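Local coordinates for sugar ABC transporter (PDB 4RXT), which probably serves as the extracytoplasmic sugar-binding component of an ABC transporter and binds alpha-L-arabinopyranose, at residues 222-227 / 241-247; 205-210 / 229-235. One frame throughout, in Å; residues are numbered along the deposited sequence.

In the fold
Both interactions lie in the domain built on the mixed sheet that contains strands 194-199, 222-226 and 243-246, and their centres are about 9 Å apart. Their segments alternate along the chain: 205-210 on helix 202-214, then 222-227 on the next strand, 229-235 on helix 230-238, and finally 241-247 on the strand after it. Interaction 1 is therefore the strand pairing of a beta-alpha-beta unit, and interaction 2 sets the helix of that unit beside the preceding one. Contacts join the two layers, with Ile241 CD1 3.6 Å from Ala205 O. The sugar sits at the C-terminal ends of the paired strands, bonded to Asp227 and Gln247 of interaction 1, while interaction 2 packs two helices against this part of the sheet.

Interaction 1: 222-227 / 241-247; sequences KVIGFD and IAGLVVQ. With ARA (alpha-L-arabinopyranose), chain B.
Asp227 and Gln247 meet beside the sugar, with carboxylate and amide planes only 27° apart. Gln247 NE2 donates to Asp227 OD1 at 2.8 Å, the oxygen lying in the amide plane and receiving the N-H on its syn lone pair. The same NE2 donates to O2 of the arabinopyranose (3.1 Å), while O1 of the sugar donates to Asp227 OD2 over 2.5 Å. Both amide hydrogens are thus spent, and the amide's rotation is fixed further by Thr107, whose OG1 is bonded to Gln247 OE1. A water bridges the same pair: it donates to Asp227 OD1 and accepts from Gln247 N. Asp93, Glu45, Ser146, Arg150 and Lys12 supply further bonds to the sugar.

Next to Asp227, the Phe226 ring has Val245 over one face, a CH-pi contact with CB of Val245 3.7 Å from the centroid and 13° off the normal. Phe226 adopts an unusual chi1 of -112°, which lays the ring over its neighbour on the adjacent strand; Gln247 NE2 lies near the ring's edge, and Arg150 makes a cation-pi contact with the ring.

Behind the pocket runs a parallel strand pair, the two ends of a beta-alpha-beta crossover in a periplasmic-binding-protein domain. Gly225 N donates to Gly243 O, Val245 N to Gly225 O and Asp227 N to Val245 O, a ladder that brings Asp227 and Gln247 to the sugar together. At the other end Val223 O takes Ala242 N and, weakly, Gly243 N.

Ile224 CD1 lies 3.7 Å from Gly243 CA, on the side where a side chain at this position would have stood. On the other face Leu244 lies along Asp227 O, with CD1 3.4 Å away; this buried carbonyl has no hydrogen-bond partner in the model.

Interaction 2: 205-210 / 229-235; sequences AQGVGQ and DDKTLGF
Gln206 reaches across to Asp229 with its extended side chain, NE2 donating to OD2 over 2.7 Å. The acceptor lies in the amide plane, yet the donor approaches from above the carboxylate plane, 41° out of it. Lys231 crosses the Gln206 stem at about a right angle, its CE 3.3 Å from Gln206 O. One turn on, Phe235 lies against the bare backbone of Gly209: Gly209 C lies 3.6 Å above one ring face, offset toward the rim, and Lys231 O covers the opposite face. Gln210 OE1 is in plane at the ring edge, 3.4 Å from Phe235 CZ, while Gln210 NE2 is bonded to Glu214. Deeper in, the methyl CG2 of Thr232 touches Ala205 CB at 3.9 Å.

Asp229 is positioned as the N-cap of helix 230-238. Its OD1 takes Thr232 N (2.7 Å), nearly along the C-O axis, and Thr232 OG1 from the other face of the carboxylate. With chi1 at 55°, Thr232 turns that hydroxyl back to the cap and its methyl toward helix 202-214. The axes of 205-210 and 230-235 come within 9.4 Å of each other, at an angle of 41°.

Since both carboxylate oxygens are engaged by donors and the group sits at a helix N-terminus, Asp229 would be expected to favour its ionised form.

Interaction 1: 222-227 / 241-247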
ATOM      1  N   LYS A 222      -6.319   5.348 -19.434  1.00 11.53           N
ATOM      2  CA  LYS A 222      -5.327   5.901 -18.532  1.00 14.44           C
ATOM      3  C   LYS A 222      -5.395   5.215 -17.201  1.00 13.21           C
ATOM      4  O   LYS A 222      -6.482   5.161 -16.583  1.00 13.80           O
ATOM      5  CB  LYS A 222      -5.517   7.417 -18.370  1.00 16.18           C
ATOM      6  CG  LYS A 222      -5.200   8.235 -19.641  1.00 18.63           C
ATOM      7  CD  LYS A 222      -4.048   7.642 -20.481  1.00 24.74           C
ATOM      8  CE  LYS A 222      -2.996   8.576 -20.968  1.00 41.71           C
ATOM      9  NZ  LYS A 222      -2.340   7.845 -22.098  1.00 26.31           N
ATOM     10  N   VAL A 223      -4.260   4.718 -16.724  1.00 12.25           N
ATOM     11  CA  VAL A 223      -4.182   3.995 -15.444  1.00 12.19           C
ATOM     12  C   VAL A 223      -3.386   4.768 -14.433  1.00 12.83           C
ATOM     13  O   VAL A 223      -2.290   5.204 -14.731  1.00 11.17           O
ATOM     14  CB  VAL A 223      -3.491   2.623 -15.628  1.00 15.41           C
ATOM     15  CG1 VAL A 223      -3.397   1.892 -14.289  1.00 13.38           C
ATOM     16  CG2 VAL A 223      -4.244   1.787 -16.662  1.00 18.32           C
ATOM     17  N   ILE A 224      -3.965   5.003 -13.253  1.00  9.98           N
ATOM     18  CA  ILE A 224      -3.228   5.454 -12.102  1.00 10.92           C
ATOM     19  C   ILE A 224      -3.078   4.292 -11.132  1.00 11.44           C
ATOM     20  O   ILE A 224      -4.057   3.686 -10.754  1.00 11.86           O
ATOM     21  CB  ILE A 224      -3.833   6.684 -11.389  1.00 14.17           C
ATOM     22  CG1 ILE A 224      -3.936   7.854 -12.370  1.00 13.41           C
ATOM     23  CG2 ILE A 224      -3.036   7.039 -10.136  1.00 12.48           C
ATOM     24  CD1 ILE A 224      -2.610   8.469 -12.833  1.00 15.48           C
ATOM     25  N   GLY A 225      -1.844   3.970 -10.768  1.00 10.70           N
ATOM     26  CA  GLY A 225      -1.590   2.916  -9.812  1.00 11.28           C
ATOM     27  C   GLY A 225      -0.927   3.445  -8.548  1.00 12.30           C
ATOM     28  O   GLY A 225      -0.884   4.659  -8.293  1.00 13.82           O
ATOM     29  N   PHE A 226      -0.471   2.497  -7.744  1.00 13.62           N
ATOM     30  CA  PHE A 226       0.245   2.763  -6.507  1.00 14.52           C
ATOM     31  C   PHE A 226       1.549   1.952  -6.527  1.00 14.91           C
ATOM     32  O   PHE A 226       1.619   0.831  -7.101  1.00 16.21           O
ATOM     33  CB  PHE A 226      -0.579   2.309  -5.287  1.00 14.90           C
ATOM     34  CG  PHE A 226      -1.092   3.422  -4.402  1.00 15.02           C
ATOM     35  CD1 PHE A 226      -2.189   4.189  -4.800  1.00 16.23           C
ATOM     36  CD2 PHE A 226      -0.516   3.683  -3.174  1.00 16.91           C
ATOM     37  CE1 PHE A 226      -2.682   5.214  -4.015  1.00 17.34           C
ATOM     38  CE2 PHE A 226      -1.021   4.712  -2.368  1.00 21.22           C
ATOM     39  CZ  PHE A 226      -2.112   5.462  -2.789  1.00 19.31           C
ATOM     40  N   ASP A 227       2.563   2.505  -5.847  1.00 12.42           N
ATOM     41  CA  ASP A 227       3.798   1.824  -5.516  1.00 12.65           C
ATOM     42  C   ASP A 227       4.692   1.680  -6.746  1.00 15.44           C
ATOM     43  O   ASP A 227       4.454   2.282  -7.778  1.00 18.59           O
ATOM     44  CB  ASP A 227       3.506   0.464  -4.841  1.00 14.04           C
ATOM     45  CG  ASP A 227       2.572   0.614  -3.641  1.00 12.37           C
ATOM     46  OD1 ASP A 227       2.809   1.550  -2.812  1.00 13.95           O
ATOM     47  OD2 ASP A 227       1.627  -0.200  -3.564  1.00 13.58           O
ATOM     48  N   ILE A 241       0.996   2.683 -17.907  1.00 13.95           N
ATOM     49  CA  ILE A 241       0.550   3.319 -16.671  1.00 14.90           C
ATOM     50  C   ILE A 241       0.831   4.810 -16.801  1.00 11.91           C
ATOM     51  O   ILE A 241       1.896   5.196 -17.273  1.00 12.62           O
ATOM     52  CB  ILE A 241       1.168   2.714 -15.399  1.00 12.91           C
ATOM     53  CG1 ILE A 241       0.610   1.312 -15.187  1.00 14.65           C
ATOM     54  CG2 ILE A 241       0.899   3.630 -14.187  1.00 14.46           C
ATOM     55  CD1 ILE A 241       1.137   0.585 -13.963  1.00 13.83           C
ATOM     56  N   ALA A 242      -0.128   5.662 -16.411  1.00 13.00           N
ATOM     57  CA  ALA A 242      -0.012   7.108 -16.502  1.00 11.99           C
ATOM     58  C   ALA A 242       0.634   7.742 -15.276  1.00 12.19           C
ATOM     59  O   ALA A 242       1.256   8.827 -15.351  1.00 13.51           O
ATOM     60  CB  ALA A 242      -1.381   7.730 -16.746  1.00 14.00           C
ATOM     61  N   GLY A 243       0.460   7.088 -14.132  1.00 14.02           N
ATOM     62  CA  GLY A 243       0.992   7.601 -12.879  1.00 11.32           C
ATOM     63  C   GLY A 243       0.980   6.537 -11.832  1.00  9.01           C
ATOM     64  O   GLY A 243       0.131   5.646 -11.890  1.00 11.65           O
ATOM     65  N   LEU A 244       1.899   6.670 -10.869  1.00 11.38           N
ATOM     66  CA  LEU A 244       1.957   5.805  -9.698  1.00 12.42           C
ATOM     67  C   LEU A 244       2.078   6.645  -8.464  1.00 13.25           C
ATOM     68  O   LEU A 244       3.001   7.482  -8.367  1.00 12.76           O
ATOM     69  CB  LEU A 244       3.198   4.905  -9.742  1.00 14.74           C
ATOM     70  CG  LEU A 244       3.223   3.865 -10.866  1.00 13.63           C
ATOM     71  CD1 LEU A 244       4.623   3.292 -11.046  1.00 15.44           C
ATOM     72  CD2 LEU A 244       2.207   2.742 -10.649  1.00 16.45           C
ATOM     73  N   VAL A 245       1.160   6.431  -7.499  1.00 11.80           N
ATOM     74  CA  VAL A 245       1.313   7.075  -6.175  1.00 12.51           C
ATOM     75  C   VAL A 245       2.280   6.242  -5.351  1.00 13.47           C
ATOM     76  O   VAL A 245       1.994   5.100  -5.019  1.00 12.25           O
ATOM     77  CB  VAL A 245      -0.007   7.253  -5.430  1.00 12.74           C
ATOM     78  CG1 VAL A 245       0.210   8.022  -4.121  1.00 17.34           C
ATOM     79  CG2 VAL A 245      -1.038   7.983  -6.308  1.00 14.45           C
ATOM     80  N   VAL A 246       3.411   6.845  -5.007  1.00 12.31           N
ATOM     81  CA  VAL A 246       4.517   6.131  -4.366  1.00 12.75           C
ATOM     82  C   VAL A 246       4.603   6.546  -2.890  1.00 11.96           C
ATOM     83  O   VAL A 246       4.438   7.713  -2.545  1.00 14.54           O
ATOM     84  CB  VAL A 246       5.851   6.377  -5.107  1.00 14.99           C
ATOM     85  CG1 VAL A 246       7.069   5.740  -4.415  1.00 21.66           C
ATOM     86  CG2 VAL A 246       5.723   5.821  -6.518  1.00 17.65           C
ATOM     87  N   GLN A 247       4.766   5.532  -2.047  1.00 14.76           N
ATOM     88  CA  GLN A 247       4.841   5.665  -0.609  1.00 13.31           C
ATOM     89  C   GLN A 247       6.293   5.544  -0.161  1.00 13.10           C
ATOM     90  O   GLN A 247       7.187   5.515  -0.994  1.00 14.26           O
ATOM     91  CB  GLN A 247       4.026   4.526   0.002  1.00 11.81           C
ATOM     92  CG  GLN A 247       2.573   4.440  -0.438  1.00 13.85           C
ATOM     93  CD  GLN A 247       1.846   3.340   0.307  1.00 12.23           C
ATOM     94  OE1 GLN A 247       1.379   3.516   1.450  1.00 14.74           O
ATOM     95  NE2 GLN A 247       1.782   2.167  -0.312  1.00 14.37           N
TER
HETATM   96  C1  ARA B 401       0.712  -1.379  -0.702  1.00 14.51           C
HETATM   97  C2  ARA B 401      -0.240  -1.062   0.468  1.00 21.84           C
HETATM   98  C3  ARA B 401      -0.399  -2.298   1.337  1.00 26.15           C
HETATM   99  C4  ARA B 401      -0.794  -3.530   0.502  1.00 25.71           C
HETATM  100  C5  ARA B 401      -0.586  -3.300  -0.936  1.00 17.84           C
HETATM  101  O1  ARA B 401       0.179  -0.341  -1.517  1.00 15.13           O
HETATM  102  O2  ARA B 401       0.288   0.001   1.283  1.00 15.75           O
HETATM  103  O3  ARA B 401      -1.321  -1.988   2.395  1.00 21.89           O
HETATM  104  O4  ARA B 401      -2.201  -3.783   0.511  1.00 34.06           O
HETATM  105  O5  ARA B 401       0.660  -2.674  -1.285  1.00 22.23           O
HETATM  106  O   HOH W   1       5.246   2.820  -2.572  1.00 17.27           O

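Interaction 2: 205-210 / 229-235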
ATOM      1  N   ALA A 205      -1.771  -2.558  -9.681  1.00 10.68           N
ATOM      2  CA  ALA A 205      -1.005  -1.860 -10.734  1.00 11.43           C
ATOM      3  C   ALA A 205      -0.275  -2.818 -11.696  1.00 12.13           C
ATOM      4  O   ALA A 205      -0.267  -2.608 -12.897  1.00 11.09           O
ATOM      5  CB  ALA A 205      -0.017  -0.905 -10.104  1.00 12.14           C
ATOM      6  N   GLN A 206       0.309  -3.861 -11.145  1.00 10.93           N
ATOM      7  CA  GLN A 206       0.975  -4.885 -11.984  1.00 10.93           C
ATOM      8  C   GLN A 206      -0.017  -5.498 -12.945  1.00 12.22           C
ATOM      9  O   GLN A 206       0.229  -5.567 -14.133  1.00 12.37           O
ATOM     10  CB  GLN A 206       1.573  -5.985 -11.099  1.00 12.98           C
ATOM     11  CG  GLN A 206       2.742  -5.553 -10.215  1.00 15.33           C
ATOM     12  CD  GLN A 206       3.057  -6.555  -9.105  1.00 14.09           C
ATOM     13  OE1 GLN A 206       2.216  -7.385  -8.707  1.00 21.24           O
ATOM     14  NE2 GLN A 206       4.281  -6.508  -8.620  1.00 18.74           N
ATOM     15  N   GLY A 207      -1.105  -6.026 -12.424  1.00 12.37           N
ATOM     16  CA  GLY A 207      -2.102  -6.701 -13.245  1.00 11.76           C
ATOM     17  C   GLY A 207      -2.849  -5.834 -14.238  1.00 11.28           C
ATOM     18  O   GLY A 207      -3.031  -6.196 -15.404  1.00 11.55           O
ATOM     19  N   VAL A 208      -3.302  -4.670 -13.778  1.00 10.53           N
ATOM     20  CA  VAL A 208      -4.012  -3.738 -14.659  1.00 12.45           C
ATOM     21  C   VAL A 208      -3.065  -3.166 -15.732  1.00 13.64           C
ATOM     22  O   VAL A 208      -3.419  -3.085 -16.924  1.00 11.86           O
ATOM     23  CB  VAL A 208      -4.654  -2.600 -13.843  1.00 11.50           C
ATOM     24  CG1 VAL A 208      -5.232  -1.503 -14.741  1.00 16.67           C
ATOM     25  CG2 VAL A 208      -5.722  -3.201 -12.959  1.00 12.11           C
ATOM     26  N   GLY A 209      -1.866  -2.776 -15.316  1.00 10.99           N
ATOM     27  CA  GLY A 209      -0.881  -2.300 -16.257  1.00 11.00           C
ATOM     28  C   GLY A 209      -0.605  -3.349 -17.314  1.00 11.70           C
ATOM     29  O   GLY A 209      -0.491  -3.010 -18.516  1.00 11.52           O
ATOM     30  N   GLN A 210      -0.461  -4.600 -16.882  1.00 10.47           N
ATOM     31  CA  GLN A 210      -0.190  -5.731 -17.798  1.00 13.22           C
ATOM     32  C   GLN A 210      -1.311  -5.837 -18.830  1.00 13.09           C
ATOM     33  O   GLN A 210      -1.081  -6.015 -20.010  1.00 13.57           O
ATOM     34  CB  GLN A 210       0.006  -7.040 -17.038  1.00 14.90           C
ATOM     35  CG  GLN A 210       0.555  -8.213 -17.849  1.00 16.85           C
ATOM     36  CD  GLN A 210       2.020  -8.080 -18.223  1.00 34.13           C
ATOM     37  OE1 GLN A 210       2.874  -7.818 -17.370  1.00 56.79           O
ATOM     38  NE2 GLN A 210       2.321  -8.312 -19.481  1.00 51.70           N
ATOM     39  N   ASP A 229       7.747  -1.038  -8.767  1.00 15.93           N
ATOM     40  CA  ASP A 229       8.637  -2.199  -8.946  1.00 15.26           C
ATOM     41  C   ASP A 229       9.137  -2.106 -10.397  1.00 14.36           C
ATOM     42  O   ASP A 229       8.730  -1.229 -11.122  1.00 16.34           O
ATOM     43  CB  ASP A 229       7.968  -3.544  -8.564  1.00 16.81           C
ATOM     44  CG  ASP A 229       6.918  -4.028  -9.547  1.00 18.52           C
ATOM     45  OD1 ASP A 229       6.437  -3.297 -10.451  1.00 15.22           O
ATOM     46  OD2 ASP A 229       6.570  -5.217  -9.406  1.00 21.37           O
ATOM     47  N   ASP A 230      10.006  -3.039 -10.809  1.00 16.61           N
ATOM     48  CA  ASP A 230      10.565  -3.048 -12.174  1.00 18.74           C
ATOM     49  C   ASP A 230       9.444  -3.047 -13.214  1.00 17.90           C
ATOM     50  O   ASP A 230       9.450  -2.291 -14.157  1.00 17.63           O
ATOM     51  CB  ASP A 230      11.453  -4.297 -12.370  1.00 26.65           C
ATOM     52  CG  ASP A 230      12.875  -4.107 -11.844  1.00 40.30           C
ATOM     53  OD1 ASP A 230      13.198  -3.001 -11.332  1.00 73.55           O
ATOM     54  OD2 ASP A 230      13.695  -5.061 -11.969  1.00 85.19           O
ATOM     55  N   LYS A 231       8.458  -3.899 -13.017  1.00 13.86           N
ATOM     56  CA  LYS A 231       7.391  -4.039 -13.985  1.00 16.50           C
ATOM     57  C   LYS A 231       6.568  -2.749 -14.110  1.00 17.91           C
ATOM     58  O   LYS A 231       6.310  -2.271 -15.234  1.00 15.18           O
ATOM     59  CB  LYS A 231       6.513  -5.202 -13.588  1.00 19.99           C
ATOM     60  CG  LYS A 231       5.329  -5.408 -14.495  1.00 21.35           C
ATOM     61  CD  LYS A 231       4.749  -6.809 -14.295  1.00 39.68           C
ATOM     62  CE  LYS A 231       3.289  -6.765 -13.932  1.00 53.29           C
ATOM     63  NZ  LYS A 231       2.990  -7.957 -13.093  1.00 73.02           N
ATOM     64  N   THR A 232       6.099  -2.233 -12.964  1.00 14.08           N
ATOM     65  CA  THR A 232       5.245  -1.035 -13.006  1.00 15.00           C
ATOM     66  C   THR A 232       6.016   0.208 -13.471  1.00 12.83           C
ATOM     67  O   THR A 232       5.441   1.080 -14.135  1.00 13.20           O
ATOM     68  CB  THR A 232       4.550  -0.766 -11.696  1.00 14.56           C
ATOM     69  OG1 THR A 232       5.502  -0.682 -10.635  1.00 14.44           O
ATOM     70  CG2 THR A 232       3.509  -1.851 -11.469  1.00 17.65           C
ATOM     71  N   LEU A 233       7.301   0.293 -13.119  1.00 15.80           N
ATOM     72  CA  LEU A 233       8.127   1.401 -13.607  1.00 17.60           C
ATOM     73  C   LEU A 233       8.330   1.274 -15.121  1.00 13.75           C
ATOM     74  O   LEU A 233       8.313   2.269 -15.834  1.00 16.31           O
ATOM     75  CB  LEU A 233       9.445   1.483 -12.855  1.00 17.66           C
ATOM     76  CG  LEU A 233       9.311   1.952 -11.400  1.00 23.76           C
ATOM     77  CD1 LEU A 233      10.665   1.843 -10.692  1.00 24.93           C
ATOM     78  CD2 LEU A 233       8.758   3.371 -11.249  1.00 17.36           C
ATOM     79  N   GLY A 234       8.438   0.046 -15.618  1.00 15.27           N
ATOM     80  CA  GLY A 234       8.473  -0.197 -17.071  1.00 18.02           C
ATOM     81  C   GLY A 234       7.205   0.293 -17.764  1.00 14.70           C
ATOM     82  O   GLY A 234       7.250   0.932 -18.821  1.00 15.32           O
ATOM     83  N   PHE A 235       6.065   0.044 -17.119  1.00 14.08           N
ATOM     84  CA  PHE A 235       4.768   0.475 -17.661  1.00 13.25           C
ATOM     85  C   PHE A 235       4.633   2.004 -17.619  1.00 12.57           C
ATOM     86  O   PHE A 235       4.016   2.607 -18.503  1.00 12.42           O
ATOM     87  CB  PHE A 235       3.596  -0.128 -16.847  1.00 13.07           C
ATOM     88  CG  PHE A 235       3.446  -1.644 -16.978  1.00 15.06           C
ATOM     89  CD1 PHE A 235       3.829  -2.314 -18.142  1.00 16.86           C
ATOM     90  CD2 PHE A 235       2.913  -2.362 -15.961  1.00 15.19           C
ATOM     91  CE1 PHE A 235       3.709  -3.689 -18.253  1.00 17.55           C
ATOM     92  CE2 PHE A 235       2.752  -3.720 -16.061  1.00 17.15           C
ATOM     93  CZ  PHE A 235       3.141  -4.403 -17.199  1.00 16.34           C
TER